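Local coordinates for protein amidohydrolase (Thermotoga maritima, PDB 3OOQ) that belongs to the amidohydrolase family and is probably a hydrolase, perhaps with allantoinase activity, at residues 111-116 and 376-381; 122-127 and 176-181; 131-136 and 348-353; 234-239 and 247-252; 289-294 and 330-335. One frame throughout, in Å; residues are numbered along the deposited sequence.

Contact 1 of 5, residues 111-116 and 376-381; sequences GVTSVM and ERVYID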
# COMPACT_ATOMS: atom_id res chain seq x y z
N GLY F 111 -15.02 -19.50 41.80
CA GLY F 111 -15.87 -20.67 41.95
C GLY F 111 -16.27 -21.36 40.67
O GLY F 111 -17.19 -22.16 40.68
N VAL F 112 -15.59 -21.05 39.57
CA VAL F 112 -15.84 -21.67 38.27
C VAL F 112 -14.91 -22.86 38.05
O VAL F 112 -13.68 -22.74 38.15
CB VAL F 112 -15.67 -20.66 37.11
CG1 VAL F 112 -16.00 -21.32 35.77
CG2 VAL F 112 -16.57 -19.45 37.32
N THR F 113 -15.48 -24.02 37.71
CA THR F 113 -14.66 -25.22 37.59
C THR F 113 -14.64 -25.81 36.18
O THR F 113 -13.66 -26.45 35.80
CB THR F 113 -15.12 -26.31 38.58
OG1 THR F 113 -16.51 -26.58 38.38
CG2 THR F 113 -14.89 -25.86 40.02
N SER F 114 -15.71 -25.61 35.42
CA SER F 114 -15.83 -26.17 34.06
C SER F 114 -16.28 -25.11 33.07
O SER F 114 -17.09 -24.24 33.41
CB SER F 114 -16.85 -27.33 34.03
OG SER F 114 -16.42 -28.43 34.82
N VAL F 115 -15.79 -25.18 31.84
CA VAL F 115 -16.18 -24.25 30.78
C VAL F 115 -16.16 -24.96 29.44
O VAL F 115 -15.40 -25.91 29.23
CB VAL F 115 -15.23 -22.99 30.69
CG1 VAL F 115 -15.11 -22.27 32.03
CG2 VAL F 115 -13.83 -23.41 30.24
N MSE F 116 -16.98 -24.49 28.52
CA MSE F 116 -16.70 -24.76 27.13
C MSE F 116 -15.78 -23.68 26.54
O MSE F 116 -16.12 -22.49 26.51
CB MSE F 116 -17.94 -24.94 26.26
CG MSE F 116 -17.54 -25.70 24.98
SE MSE F 116 -18.80 -25.80 23.63
CE MSE F 116 -19.25 -23.90 23.42
N GLU F 376 -13.08 -20.39 49.72
CA GLU F 376 -12.05 -20.92 50.60
C GLU F 376 -11.33 -22.12 50.00
O GLU F 376 -10.13 -22.28 50.21
CB GLU F 376 -12.65 -21.25 51.97
CG GLU F 376 -13.24 -20.00 52.64
CD GLU F 376 -13.66 -20.20 54.08
OE1 GLU F 376 -13.61 -21.35 54.56
OE2 GLU F 376 -14.04 -19.18 54.72
N ARG F 377 -12.05 -22.95 49.26
CA ARG F 377 -11.47 -24.17 48.67
C ARG F 377 -12.25 -24.59 47.46
O ARG F 377 -13.45 -24.33 47.40
CB ARG F 377 -11.53 -25.34 49.66
CG ARG F 377 -10.55 -25.27 50.81
CD ARG F 377 -10.53 -26.59 51.51
NE ARG F 377 -9.89 -26.54 52.82
CZ ARG F 377 -9.77 -27.59 53.63
NH1 ARG F 377 -10.25 -28.77 53.25
NH2 ARG F 377 -9.17 -27.45 54.81
N VAL F 378 -11.59 -25.27 46.54
CA VAL F 378 -12.24 -25.83 45.35
C VAL F 378 -11.71 -27.24 45.14
O VAL F 378 -10.49 -27.46 45.18
CB VAL F 378 -11.99 -25.00 44.06
CG1 VAL F 378 -12.76 -25.61 42.84
CG2 VAL F 378 -12.40 -23.54 44.26
N TYR F 379 -12.64 -28.17 44.93
CA TYR F 379 -12.31 -29.54 44.57
C TYR F 379 -12.86 -29.75 43.19
O TYR F 379 -13.91 -29.21 42.85
CB TYR F 379 -12.98 -30.52 45.54
CG TYR F 379 -12.50 -30.41 46.98
CD1 TYR F 379 -13.00 -29.41 47.83
CD2 TYR F 379 -11.55 -31.29 47.50
CE1 TYR F 379 -12.57 -29.30 49.15
CE2 TYR F 379 -11.11 -31.19 48.84
CZ TYR F 379 -11.64 -30.19 49.65
OH TYR F 379 -11.24 -30.08 50.95
N ILE F 380 -12.14 -30.53 42.39
CA ILE F 380 -12.58 -30.96 41.06
C ILE F 380 -12.29 -32.45 41.01
O ILE F 380 -11.18 -32.87 41.33
CB ILE F 380 -11.82 -30.21 39.93
CG1 ILE F 380 -12.26 -28.73 39.89
CG2 ILE F 380 -12.06 -30.89 38.57
CD1 ILE F 380 -11.58 -27.87 38.82
N ASP F 381 -13.29 -33.26 40.65
CA ASP F 381 -13.15 -34.73 40.76
C ASP F 381 -12.65 -35.15 42.15
O ASP F 381 -11.84 -36.07 42.29
CB ASP F 381 -12.22 -35.27 39.67
CG ASP F 381 -12.69 -34.94 38.28
OD1 ASP F 381 -13.92 -34.90 38.03
OD2 ASP F 381 -11.83 -34.73 37.42
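In the large mixed sheet of this amidohydrolase, Thr113 of strand 112-117 packs against Val378 and Ile380 of strand 375-380. The two strands are not paired directly. Strands 54-64 and 361-364 link them through the sheet. The short strand axes pass 8.6 Å apart, and their directions differ by 33°. The contact is made by side chains. The CB of Thr113 points toward the other strand, and its methyl CG2 lies 3.5 Å from Val378 CG1. Thr113 CB sits 3.9 Å from Ile380 CD1. Along this pair the side chains run past each other in opposite directions. Val378 brings CG1 into place by setting it anti to the backbone N (chi1 -178°). Tyr379, between the two aliphatic residues, directs its CB away from Thr113. On that far side Arg377 NH1 donates to Tyr379 OH over 2.8 Å, with the hydroxyl close to the guanidinium plane. The ring of Tyr379 also meets Phe9 edge to face. Val385 of strand 383-387 touches both Val378 and Ile380. No hydrogen bond crosses between 111-116 and 376-381. The contact therefore rests on buried methyl and methylene packing, with the polar Arg377-Tyr379 pair on the other side of strand 375-380.

Contact 2 of 5, residues 122-127 and 176-181; sequences ANPVGG and AGVIRD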
# COMPACT_ATOMS: atom_id res chain seq x y z
N ALA F 122 -15.32 -14.17 14.79
CA ALA F 122 -14.77 -13.60 13.56
C ALA F 122 -15.30 -14.30 12.32
O ALA F 122 -15.58 -13.65 11.31
CB ALA F 122 -13.24 -13.65 13.59
N ASN F 123 -15.42 -15.63 12.39
CA ASN F 123 -15.74 -16.43 11.21
C ASN F 123 -17.17 -16.90 11.14
O ASN F 123 -17.71 -17.34 12.15
CB ASN F 123 -14.85 -17.67 11.13
CG ASN F 123 -13.39 -17.33 10.98
OD1 ASN F 123 -13.03 -16.19 10.74
ND2 ASN F 123 -12.53 -18.34 11.11
N PRO F 124 -17.78 -16.85 9.93
CA PRO F 124 -19.07 -17.51 9.72
C PRO F 124 -19.05 -18.93 10.30
O PRO F 124 -19.99 -19.30 11.01
CB PRO F 124 -19.23 -17.49 8.20
CG PRO F 124 -18.60 -16.14 7.79
CD PRO F 124 -17.40 -16.00 8.77
N VAL F 125 -17.98 -19.69 10.03
CA VAL F 125 -17.75 -21.01 10.64
C VAL F 125 -16.37 -20.98 11.29
O VAL F 125 -15.35 -20.97 10.60
CB VAL F 125 -17.84 -22.18 9.61
CG1 VAL F 125 -17.77 -23.54 10.34
CG2 VAL F 125 -19.14 -22.11 8.79
N GLY F 126 -16.35 -20.96 12.62
CA GLY F 126 -15.12 -20.66 13.37
C GLY F 126 -14.25 -21.82 13.86
O GLY F 126 -13.03 -21.66 14.00
N GLY F 127 -14.85 -22.98 14.13
CA GLY F 127 -14.10 -24.12 14.68
C GLY F 127 -14.80 -24.82 15.83
O GLY F 127 -15.94 -24.50 16.16
N ALA F 176 -24.71 -15.74 5.65
CA ALA F 176 -25.64 -16.84 5.47
C ALA F 176 -25.28 -17.68 4.22
O ALA F 176 -25.33 -18.91 4.26
CB ALA F 176 -27.09 -16.30 5.37
N GLY F 177 -24.96 -17.02 3.11
CA GLY F 177 -24.53 -17.74 1.93
C GLY F 177 -23.31 -18.64 2.18
O GLY F 177 -23.27 -19.78 1.70
N VAL F 178 -22.34 -18.12 2.92
CA VAL F 178 -21.11 -18.88 3.22
C VAL F 178 -21.43 -20.15 4.03
O VAL F 178 -20.92 -21.23 3.75
CB VAL F 178 -20.08 -17.98 3.97
CG1 VAL F 178 -18.96 -18.81 4.60
CG2 VAL F 178 -19.49 -16.95 3.01
N ILE F 179 -22.29 -20.01 5.04
CA ILE F 179 -22.67 -21.15 5.86
C ILE F 179 -23.52 -22.15 5.05
O ILE F 179 -23.27 -23.36 5.09
CB ILE F 179 -23.39 -20.67 7.14
CG1 ILE F 179 -22.39 -19.86 8.00
CG2 ILE F 179 -23.98 -21.87 7.95
CD1 ILE F 179 -23.02 -18.97 9.06
N ARG F 180 -24.48 -21.65 4.28
CA ARG F 180 -25.26 -22.53 3.41
C ARG F 180 -24.40 -23.30 2.43
O ARG F 180 -24.62 -24.50 2.16
CB ARG F 180 -26.24 -21.72 2.58
CG ARG F 180 -27.60 -21.64 3.13
CD ARG F 180 -28.67 -21.45 2.03
NE ARG F 180 -29.89 -21.27 2.78
CZ ARG F 180 -30.20 -20.14 3.39
NH1 ARG F 180 -31.32 -20.06 4.11
NH2 ARG F 180 -29.42 -19.07 3.26
N ASP F 181 -23.43 -22.60 1.85
CA ASP F 181 -22.55 -23.20 0.88
C ASP F 181 -21.77 -24.33 1.58
O ASP F 181 -21.65 -25.42 1.03
CB ASP F 181 -21.61 -22.13 0.30
CG ASP F 181 -20.64 -22.69 -0.68
OD1 ASP F 181 -21.03 -22.93 -1.83
OD2 ASP F 181 -19.46 -22.90 -0.31
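Asn123 ND2 is gripped by Glu82 O and Thr88 OG1, while its OD1 bonds to Tyr162 OH; these bonds probably fix the side-chain amide of Asn123, the residue before Pro124, which packs on Val178 and Ile179. The contact joins the start of strand 125-133 to helix 172-198 in this TIM-barrel-clan fold. Pro124 leads into the strand, part of the large mixed sheet, and Val178 and Ile179 lie on the long helix. The nearest CA atoms across the two segments are those of Pro124 and Ile179, 6.4 Å apart. The CB of Pro124 points toward the helix and lies 3.8 Å from Val178 CG1, and these two side chains cross at a slant. Val178 places that methyl by holding it anti to its own backbone N (chi1 166°). Ile179 works with its longer branch. CG1 reaches Pro124 CB at 4.0 Å and also touches Val125 CG2, so one methylene bridges Pro124 and Val125. No hydrogen bond crosses between the two segments. On another side of the helix, Arg180 NE forms a salt bridge with Glu242, and its NH2 reaches Asp95 of a second subunit. The same helix thus serves both the fold and the assembly. The terminal methyl of Ile179 extends past CG1 (chi2 162°) and ends beside the proline carbonyl, with CD1 3.6 Å from Pro124 O.

Contact 3 of 5, residues 131-136 and 348-353; sequences VIKFRS and DRIGSI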
# COMPACT_ATOMS: atom_id res chain seq x y z
N VAL F 131 -15.46 -29.06 26.11
CA VAL F 131 -15.71 -28.78 27.52
C VAL F 131 -14.53 -29.28 28.32
O VAL F 131 -14.10 -30.42 28.15
CB VAL F 131 -17.00 -29.45 28.05
CG1 VAL F 131 -17.22 -29.06 29.52
CG2 VAL F 131 -18.20 -29.09 27.19
N ILE F 132 -13.99 -28.43 29.18
CA ILE F 132 -12.86 -28.82 29.99
C ILE F 132 -13.10 -28.45 31.44
O ILE F 132 -13.98 -27.64 31.75
CB ILE F 132 -11.52 -28.19 29.47
CG1 ILE F 132 -11.57 -26.65 29.50
CG2 ILE F 132 -11.20 -28.66 28.04
CD1 ILE F 132 -10.82 -26.04 30.64
N LYS F 133 -12.31 -29.05 32.32
CA LYS F 133 -12.30 -28.69 33.73
C LYS F 133 -10.92 -28.18 34.06
O LYS F 133 -9.95 -28.62 33.45
CB LYS F 133 -12.57 -29.91 34.60
CG LYS F 133 -13.93 -30.51 34.46
CD LYS F 133 -14.15 -31.46 35.62
CE LYS F 133 -15.36 -32.31 35.39
NZ LYS F 133 -15.65 -33.08 36.62
N PHE F 134 -10.82 -27.29 35.05
CA PHE F 134 -9.53 -26.70 35.44
C PHE F 134 -8.79 -27.63 36.41
O PHE F 134 -8.44 -27.22 37.51
CB PHE F 134 -9.74 -25.33 36.11
CG PHE F 134 -10.48 -24.32 35.25
CD1 PHE F 134 -10.17 -24.16 33.90
CD2 PHE F 134 -11.44 -23.49 35.83
CE1 PHE F 134 -10.85 -23.22 33.11
CE2 PHE F 134 -12.13 -22.55 35.05
CZ PHE F 134 -11.82 -22.41 33.68
N ARG F 135 -8.54 -28.87 35.99
CA ARG F 135 -7.99 -29.90 36.87
C ARG F 135 -6.48 -30.13 36.79
O ARG F 135 -5.91 -30.73 37.70
CB ARG F 135 -8.74 -31.25 36.73
CG ARG F 135 -9.09 -31.66 35.31
CD ARG F 135 -9.43 -33.15 35.19
NE ARG F 135 -10.85 -33.50 35.26
CZ ARG F 135 -11.55 -34.11 34.30
NH1 ARG F 135 -11.00 -34.46 33.14
NH2 ARG F 135 -12.84 -34.39 34.49
N SER F 136 -5.82 -29.66 35.73
CA SER F 136 -4.44 -30.05 35.46
C SER F 136 -3.79 -29.11 34.43
O SER F 136 -4.49 -28.45 33.67
CB SER F 136 -4.43 -31.51 34.96
OG SER F 136 -3.19 -31.89 34.40
N ASP F 348 -25.56 -35.11 33.62
CA ASP F 348 -25.34 -36.36 34.36
C ASP F 348 -24.02 -36.30 35.13
O ASP F 348 -23.77 -37.12 36.01
CB ASP F 348 -25.35 -37.57 33.42
CG ASP F 348 -24.30 -37.44 32.30
OD1 ASP F 348 -23.61 -38.42 31.99
OD2 ASP F 348 -24.16 -36.34 31.74
N ARG F 349 -23.18 -35.31 34.81
CA ARG F 349 -21.82 -35.25 35.36
C ARG F 349 -21.52 -34.04 36.25
O ARG F 349 -20.89 -34.19 37.31
CB ARG F 349 -20.80 -35.33 34.23
CG ARG F 349 -20.63 -36.75 33.70
CD ARG F 349 -19.49 -36.80 32.72
NE ARG F 349 -18.21 -36.54 33.39
CZ ARG F 349 -17.03 -36.63 32.79
NH1 ARG F 349 -16.96 -36.99 31.51
NH2 ARG F 349 -15.92 -36.38 33.47
N ILE F 350 -21.97 -32.87 35.83
CA ILE F 350 -21.60 -31.62 36.50
C ILE F 350 -22.80 -30.70 36.70
O ILE F 350 -23.87 -30.95 36.16
CB ILE F 350 -20.52 -30.85 35.70
CG1 ILE F 350 -21.01 -30.59 34.27
CG2 ILE F 350 -19.20 -31.60 35.70
CD1 ILE F 350 -20.07 -29.73 33.42
N GLY F 351 -22.59 -29.64 37.48
CA GLY F 351 -23.60 -28.60 37.66
C GLY F 351 -24.64 -28.78 38.76
O GLY F 351 -25.60 -28.00 38.82
N SER F 352 -24.47 -29.80 39.62
CA SER F 352 -25.35 -30.02 40.78
C SER F 352 -24.68 -30.88 41.85
O SER F 352 -23.72 -31.61 41.56
CB SER F 352 -26.69 -30.66 40.38
OG SER F 352 -26.52 -32.00 39.90
N ILE F 353 -25.19 -30.79 43.08
CA ILE F 353 -24.72 -31.68 44.12
C ILE F 353 -25.72 -32.82 44.28
O ILE F 353 -26.60 -32.79 45.14
CB ILE F 353 -24.45 -30.99 45.48
CG1 ILE F 353 -23.61 -29.72 45.28
CG2 ILE F 353 -23.76 -31.97 46.43
CD1 ILE F 353 -23.18 -29.03 46.57
O HOH W 1 -13.42 -36.47 32.24
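The backbones stay well apart, with the CA atoms of Lys133 and Ile350 10.1 Å from each other, where strand 125-133 ends and an inverse gamma turn centred on Phe134 follows. Long side chains close the distance. Lys133 runs extended beyond CG and passes Ile350 in the opposite direction. Its CE lies 3.9 Å from Ile350 CG2. The lysine NZ goes on to form salt bridges with Asp358, Asp360 and Asp381. The two arginines meet farther out. Arg135 NH2 and Arg349 NH2 are 3.8 Å apart, and the guanidinium planes are only 13° from parallel. Arg349 NH2 comes to the edge of the Arg135 group, near its plane. Both chains are bent at chi3 (94° in Arg135 and 66° in Arg349), which helps bring the two ends together. Water 1 accepts from both, at 3.1 Å from Arg135 NH2 and 2.8 Å from Arg349 NH2. It lies in the plane of the Arg349 guanidinium. Arg349 NH2 pairs with Asp358, Arg135 NE with Asp381, and Arg135 NH1 donates to Glu141 O and Ile143 O. Asp358 is shared by Lys133 and Arg349, and Asp381 by Lys133 and Arg135, which probably lets the cations gather here. Between the strand end and the loop before strand 361-364 themselves there is apolar packing and a water-bridged arginine pair, beside a salt-bridge network completed by aspartates outside both segments.

Contact 4 of 5, residues 234-239 and 247-252; sequences LTAIRI and LVIEHG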
# COMPACT_ATOMS: atom_id res chain seq x y z
N LEU F 234 -32.95 -15.58 14.02
CA LEU F 234 -33.93 -16.30 13.20
C LEU F 234 -33.27 -16.90 11.95
O LEU F 234 -33.63 -17.99 11.55
CB LEU F 234 -35.09 -15.38 12.80
CG LEU F 234 -35.97 -14.91 13.96
CD1 LEU F 234 -36.77 -13.67 13.54
CD2 LEU F 234 -36.91 -16.02 14.43
N THR F 235 -32.30 -16.20 11.38
CA THR F 235 -31.53 -16.73 10.24
C THR F 235 -30.77 -17.98 10.67
O THR F 235 -30.76 -18.99 9.97
CB THR F 235 -30.52 -15.67 9.70
OG1 THR F 235 -31.24 -14.57 9.16
CG2 THR F 235 -29.63 -16.25 8.58
N ALA F 236 -30.11 -17.91 11.83
CA ALA F 236 -29.41 -19.08 12.38
C ALA F 236 -30.37 -20.28 12.49
O ALA F 236 -30.04 -21.40 12.07
CB ALA F 236 -28.81 -18.73 13.72
N ILE F 237 -31.58 -20.04 13.00
CA ILE F 237 -32.60 -21.11 13.11
C ILE F 237 -33.03 -21.63 11.71
O ILE F 237 -33.14 -22.85 11.49
CB ILE F 237 -33.83 -20.64 13.95
CG1 ILE F 237 -33.39 -20.31 15.39
CG2 ILE F 237 -34.95 -21.71 14.00
CD1 ILE F 237 -34.38 -19.42 16.13
N ARG F 238 -33.24 -20.71 10.76
CA ARG F 238 -33.65 -21.11 9.41
C ARG F 238 -32.64 -22.05 8.80
O ARG F 238 -33.00 -23.05 8.19
CB ARG F 238 -33.84 -19.91 8.48
CG ARG F 238 -35.19 -19.27 8.58
CD ARG F 238 -35.50 -18.38 7.34
NE ARG F 238 -34.44 -17.43 6.98
CZ ARG F 238 -34.14 -16.31 7.64
NH1 ARG F 238 -34.80 -15.97 8.75
NH2 ARG F 238 -33.16 -15.53 7.18
N ILE F 239 -31.36 -21.73 8.98
CA ILE F 239 -30.32 -22.59 8.43
C ILE F 239 -30.26 -23.95 9.14
O ILE F 239 -30.13 -24.98 8.49
CB ILE F 239 -28.95 -21.88 8.43
CG1 ILE F 239 -28.98 -20.77 7.34
CG2 ILE F 239 -27.82 -22.88 8.19
CD1 ILE F 239 -27.91 -19.73 7.48
N LEU F 247 -29.04 -26.81 17.35
CA LEU F 247 -28.39 -25.54 17.61
C LEU F 247 -28.55 -25.05 19.02
O LEU F 247 -29.51 -25.38 19.72
CB LEU F 247 -28.84 -24.44 16.62
CG LEU F 247 -30.11 -23.62 16.86
CD1 LEU F 247 -30.03 -22.25 16.24
CD2 LEU F 247 -31.32 -24.33 16.29
N VAL F 248 -27.60 -24.22 19.41
CA VAL F 248 -27.68 -23.38 20.58
C VAL F 248 -27.42 -21.96 20.06
O VAL F 248 -26.58 -21.74 19.20
CB VAL F 248 -26.58 -23.78 21.62
CG1 VAL F 248 -26.58 -22.86 22.81
CG2 VAL F 248 -26.75 -25.25 22.08
N ILE F 249 -28.17 -20.99 20.58
CA ILE F 249 -27.91 -19.59 20.26
C ILE F 249 -26.96 -19.01 21.31
O ILE F 249 -27.22 -19.14 22.51
CB ILE F 249 -29.21 -18.79 20.26
CG1 ILE F 249 -30.18 -19.30 19.16
CG2 ILE F 249 -28.93 -17.31 20.10
CD1 ILE F 249 -29.75 -18.93 17.72
N GLU F 250 -25.86 -18.39 20.86
CA GLU F 250 -24.91 -17.74 21.75
C GLU F 250 -25.20 -16.25 21.83
O GLU F 250 -25.43 -15.61 20.80
CB GLU F 250 -23.45 -17.93 21.29
CG GLU F 250 -23.08 -19.28 20.75
CD GLU F 250 -23.39 -20.42 21.72
OE1 GLU F 250 -23.87 -21.46 21.23
OE2 GLU F 250 -23.17 -20.26 22.95
N HIS F 251 -25.15 -15.71 23.05
CA HIS F 251 -25.49 -14.31 23.38
C HIS F 251 -27.00 -14.04 23.27
O HIS F 251 -27.64 -13.72 24.27
CB HIS F 251 -24.69 -13.29 22.57
CG HIS F 251 -23.24 -13.64 22.42
ND1 HIS F 251 -22.36 -13.62 23.48
CD2 HIS F 251 -22.51 -14.00 21.34
CE1 HIS F 251 -21.15 -13.96 23.06
NE2 HIS F 251 -21.22 -14.19 21.76
N GLY F 252 -27.55 -14.16 22.06
CA GLY F 252 -28.99 -14.00 21.84
C GLY F 252 -29.52 -12.71 22.44
O GLY F 252 -30.58 -12.68 23.06
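Leu247 CD1 reaches Ile237 CG1 at 4.0 Å, and Ile249 CD1 reaches Ala236 CB at 4.1 Å. These two pairs lead the contact. The side chains of Ile237 and Leu247 meet at about a right angle. Leu247 CD1 also comes to 4.5 Å from Ala236 CB, so it lies near both helix residues. Ile249 starts off to one side of the helix, but its chain bends at chi2 (-73°), which carries CD1 to the alanine. The axes of helix segment 234-239 and strand 247-249 are 9.6 Å apart and run antiparallel, at 177°. Helix 230-243 and this strand are the second and third elements of a beta-alpha-beta unit that begins with strand 223-227. Met225 of that first strand touches both Ala236 and Leu247, and Ile233 of the helix touches Ile249. On another side of the helix, Arg238 lays one guanidinium face over Thr235 CA and makes a weak bond to Thr235 OG1. Its NH2 also forms a salt bridge with Asp95 of a second subunit. Beyond the strand, His251 stacks on His228, meets His63 edge to face and touches Asp306. Such a histidine and aspartate cluster is consistent with the metal centre usual in amidohydrolases.

Contact 5 of 5, residues 289-294 and 330-335; sequences ETIAKL and EDLLKI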
# COMPACT_ATOMS: atom_id res chain seq x y z
N GLU F 289 -32.56 -7.54 31.97
CA GLU F 289 -33.93 -8.03 32.09
C GLU F 289 -34.23 -9.26 31.25
O GLU F 289 -35.24 -9.95 31.48
CB GLU F 289 -34.91 -6.93 31.69
CG GLU F 289 -34.94 -5.76 32.65
CD GLU F 289 -36.13 -4.87 32.41
OE1 GLU F 289 -36.57 -4.75 31.25
OE2 GLU F 289 -36.64 -4.30 33.39
N THR F 290 -33.36 -9.54 30.29
CA THR F 290 -33.52 -10.69 29.41
C THR F 290 -33.54 -12.03 30.19
O THR F 290 -34.25 -12.96 29.83
CB THR F 290 -32.44 -10.69 28.28
OG1 THR F 290 -32.92 -11.45 27.17
CG2 THR F 290 -31.12 -11.29 28.74
N ILE F 291 -32.77 -12.10 31.28
CA ILE F 291 -32.76 -13.30 32.10
C ILE F 291 -34.20 -13.63 32.54
O ILE F 291 -34.75 -14.67 32.20
CB ILE F 291 -31.78 -13.18 33.29
CG1 ILE F 291 -30.32 -13.21 32.78
CG2 ILE F 291 -32.04 -14.29 34.33
CD1 ILE F 291 -29.29 -12.78 33.81
N ALA F 292 -34.81 -12.68 33.25
CA ALA F 292 -36.20 -12.79 33.70
C ALA F 292 -37.13 -13.12 32.55
O ALA F 292 -37.96 -14.04 32.65
CB ALA F 292 -36.63 -11.49 34.36
N LYS F 293 -37.00 -12.38 31.45
CA LYS F 293 -37.94 -12.48 30.36
C LYS F 293 -37.90 -13.87 29.74
O LYS F 293 -38.95 -14.48 29.50
CB LYS F 293 -37.69 -11.40 29.30
CG LYS F 293 -37.97 -10.00 29.82
CD LYS F 293 -37.58 -8.92 28.83
CE LYS F 293 -38.18 -7.59 29.26
NZ LYS F 293 -38.84 -6.94 28.12
N LEU F 294 -36.70 -14.39 29.50
CA LEU F 294 -36.57 -15.69 28.87
C LEU F 294 -37.03 -16.78 29.82
O LEU F 294 -37.78 -17.66 29.42
CB LEU F 294 -35.14 -15.91 28.36
CG LEU F 294 -34.76 -14.96 27.21
CD1 LEU F 294 -33.34 -15.19 26.72
CD2 LEU F 294 -35.74 -15.08 26.05
N GLU F 330 -32.55 -18.34 43.00
CA GLU F 330 -32.67 -19.77 42.68
C GLU F 330 -32.39 -20.01 41.19
O GLU F 330 -31.64 -20.92 40.82
CB GLU F 330 -34.08 -20.26 43.06
CG GLU F 330 -34.33 -21.77 42.99
CD GLU F 330 -35.78 -22.16 43.32
OE1 GLU F 330 -36.31 -23.09 42.67
OE2 GLU F 330 -36.39 -21.54 44.23
N ASP F 331 -33.00 -19.18 40.35
CA ASP F 331 -32.84 -19.24 38.89
C ASP F 331 -31.41 -18.88 38.44
O ASP F 331 -30.80 -19.55 37.58
CB ASP F 331 -33.83 -18.27 38.22
CG ASP F 331 -35.27 -18.76 38.30
OD1 ASP F 331 -35.50 -19.98 38.29
OD2 ASP F 331 -36.18 -17.90 38.34
N LEU F 332 -30.89 -17.80 39.02
CA LEU F 332 -29.55 -17.33 38.69
C LEU F 332 -28.49 -18.36 39.06
O LEU F 332 -27.47 -18.47 38.38
CB LEU F 332 -29.28 -16.01 39.40
CG LEU F 332 -30.11 -14.84 38.89
CD1 LEU F 332 -30.09 -13.70 39.90
CD2 LEU F 332 -29.58 -14.35 37.51
N LEU F 333 -28.74 -19.12 40.13
CA LEU F 333 -27.83 -20.22 40.46
C LEU F 333 -27.89 -21.33 39.42
O LEU F 333 -26.85 -21.83 38.98
CB LEU F 333 -28.10 -20.75 41.88
CG LEU F 333 -27.69 -19.78 42.97
CD1 LEU F 333 -28.27 -20.23 44.36
CD2 LEU F 333 -26.18 -19.71 43.00
N LYS F 334 -29.11 -21.70 39.01
CA LYS F 334 -29.32 -22.75 38.00
C LYS F 334 -28.67 -22.40 36.65
O LYS F 334 -28.08 -23.26 35.99
CB LYS F 334 -30.81 -23.03 37.76
CG LYS F 334 -31.57 -23.61 38.93
CD LYS F 334 -33.01 -23.97 38.55
CE LYS F 334 -33.76 -24.53 39.78
NZ LYS F 334 -35.02 -25.25 39.42
N ILE F 335 -28.78 -21.14 36.23
CA ILE F 335 -28.20 -20.74 34.94
C ILE F 335 -26.66 -20.67 34.97
O ILE F 335 -26.00 -20.46 33.93
CB ILE F 335 -28.81 -19.44 34.38
CG1 ILE F 335 -28.41 -18.21 35.20
CG2 ILE F 335 -30.31 -19.57 34.27
CD1 ILE F 335 -28.91 -16.87 34.59
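This is a small, buried apolar contact in which Ile291 of helix 290-297 packs against Leu332 of helix 329-334 and the nearby Ile335. It lies beside strand 301-303, one of a parallel pair. The nearest CA atoms are those of Ile291 and Leu332, 8.4 Å apart. Ile291 works with both of its methyl-bearing branches. CG2 lies 4.0 Å from Leu332 CD2 and 4.1 Å from Ile335 CD1. CD1 of Ile291 approaches the same two methyls, reaching Leu332 CD2 at 4.0 Å. The isoleucine therefore meets two side chains that are three residues apart in sequence. Leu332 and Ile291 cross at about a right angle, whereas Ile335 comes in at a slant. Ile335 holds CG1 between its backbone N and carbonyl carbon (chi1 70°), and from there the extended chain carries CD1 to Ile291. Ile335 N donates to Asp331 O over 2.9 Å. The backbone of Ile335 also bonds with Leu303. Ile301 touches both Leu294 and Ile335. Ala322 packs on Ile291 and Met323 on Leu332. No polar group takes part between 289-294 and 330-335. The contact rests on methyl packing at ordinary van der Waals spacing, so it depends on shape and burial and not on directed bonds.

Contacts 1, 2, 4 and 5 are buried and apolar. Contact 3 is only partly buried, and there charge and water join a small apolar contact. Contacts 1 and 3 lie 7 Å apart between centres. Strands 112-117 and 125-133 are neighbours in one sheet, and Asp381 ties contact 1 to contact 3. Contacts 2 and 3 use opposite ends of strand 125-133, with centres 30 Å apart. Contacts 2 and 4 touch through Ile179 and Ile239, where two helices pack, and both also reach the second subunit. Contact 5 touches none of the others, though its nearest atoms come within about 5 Å of contact 4.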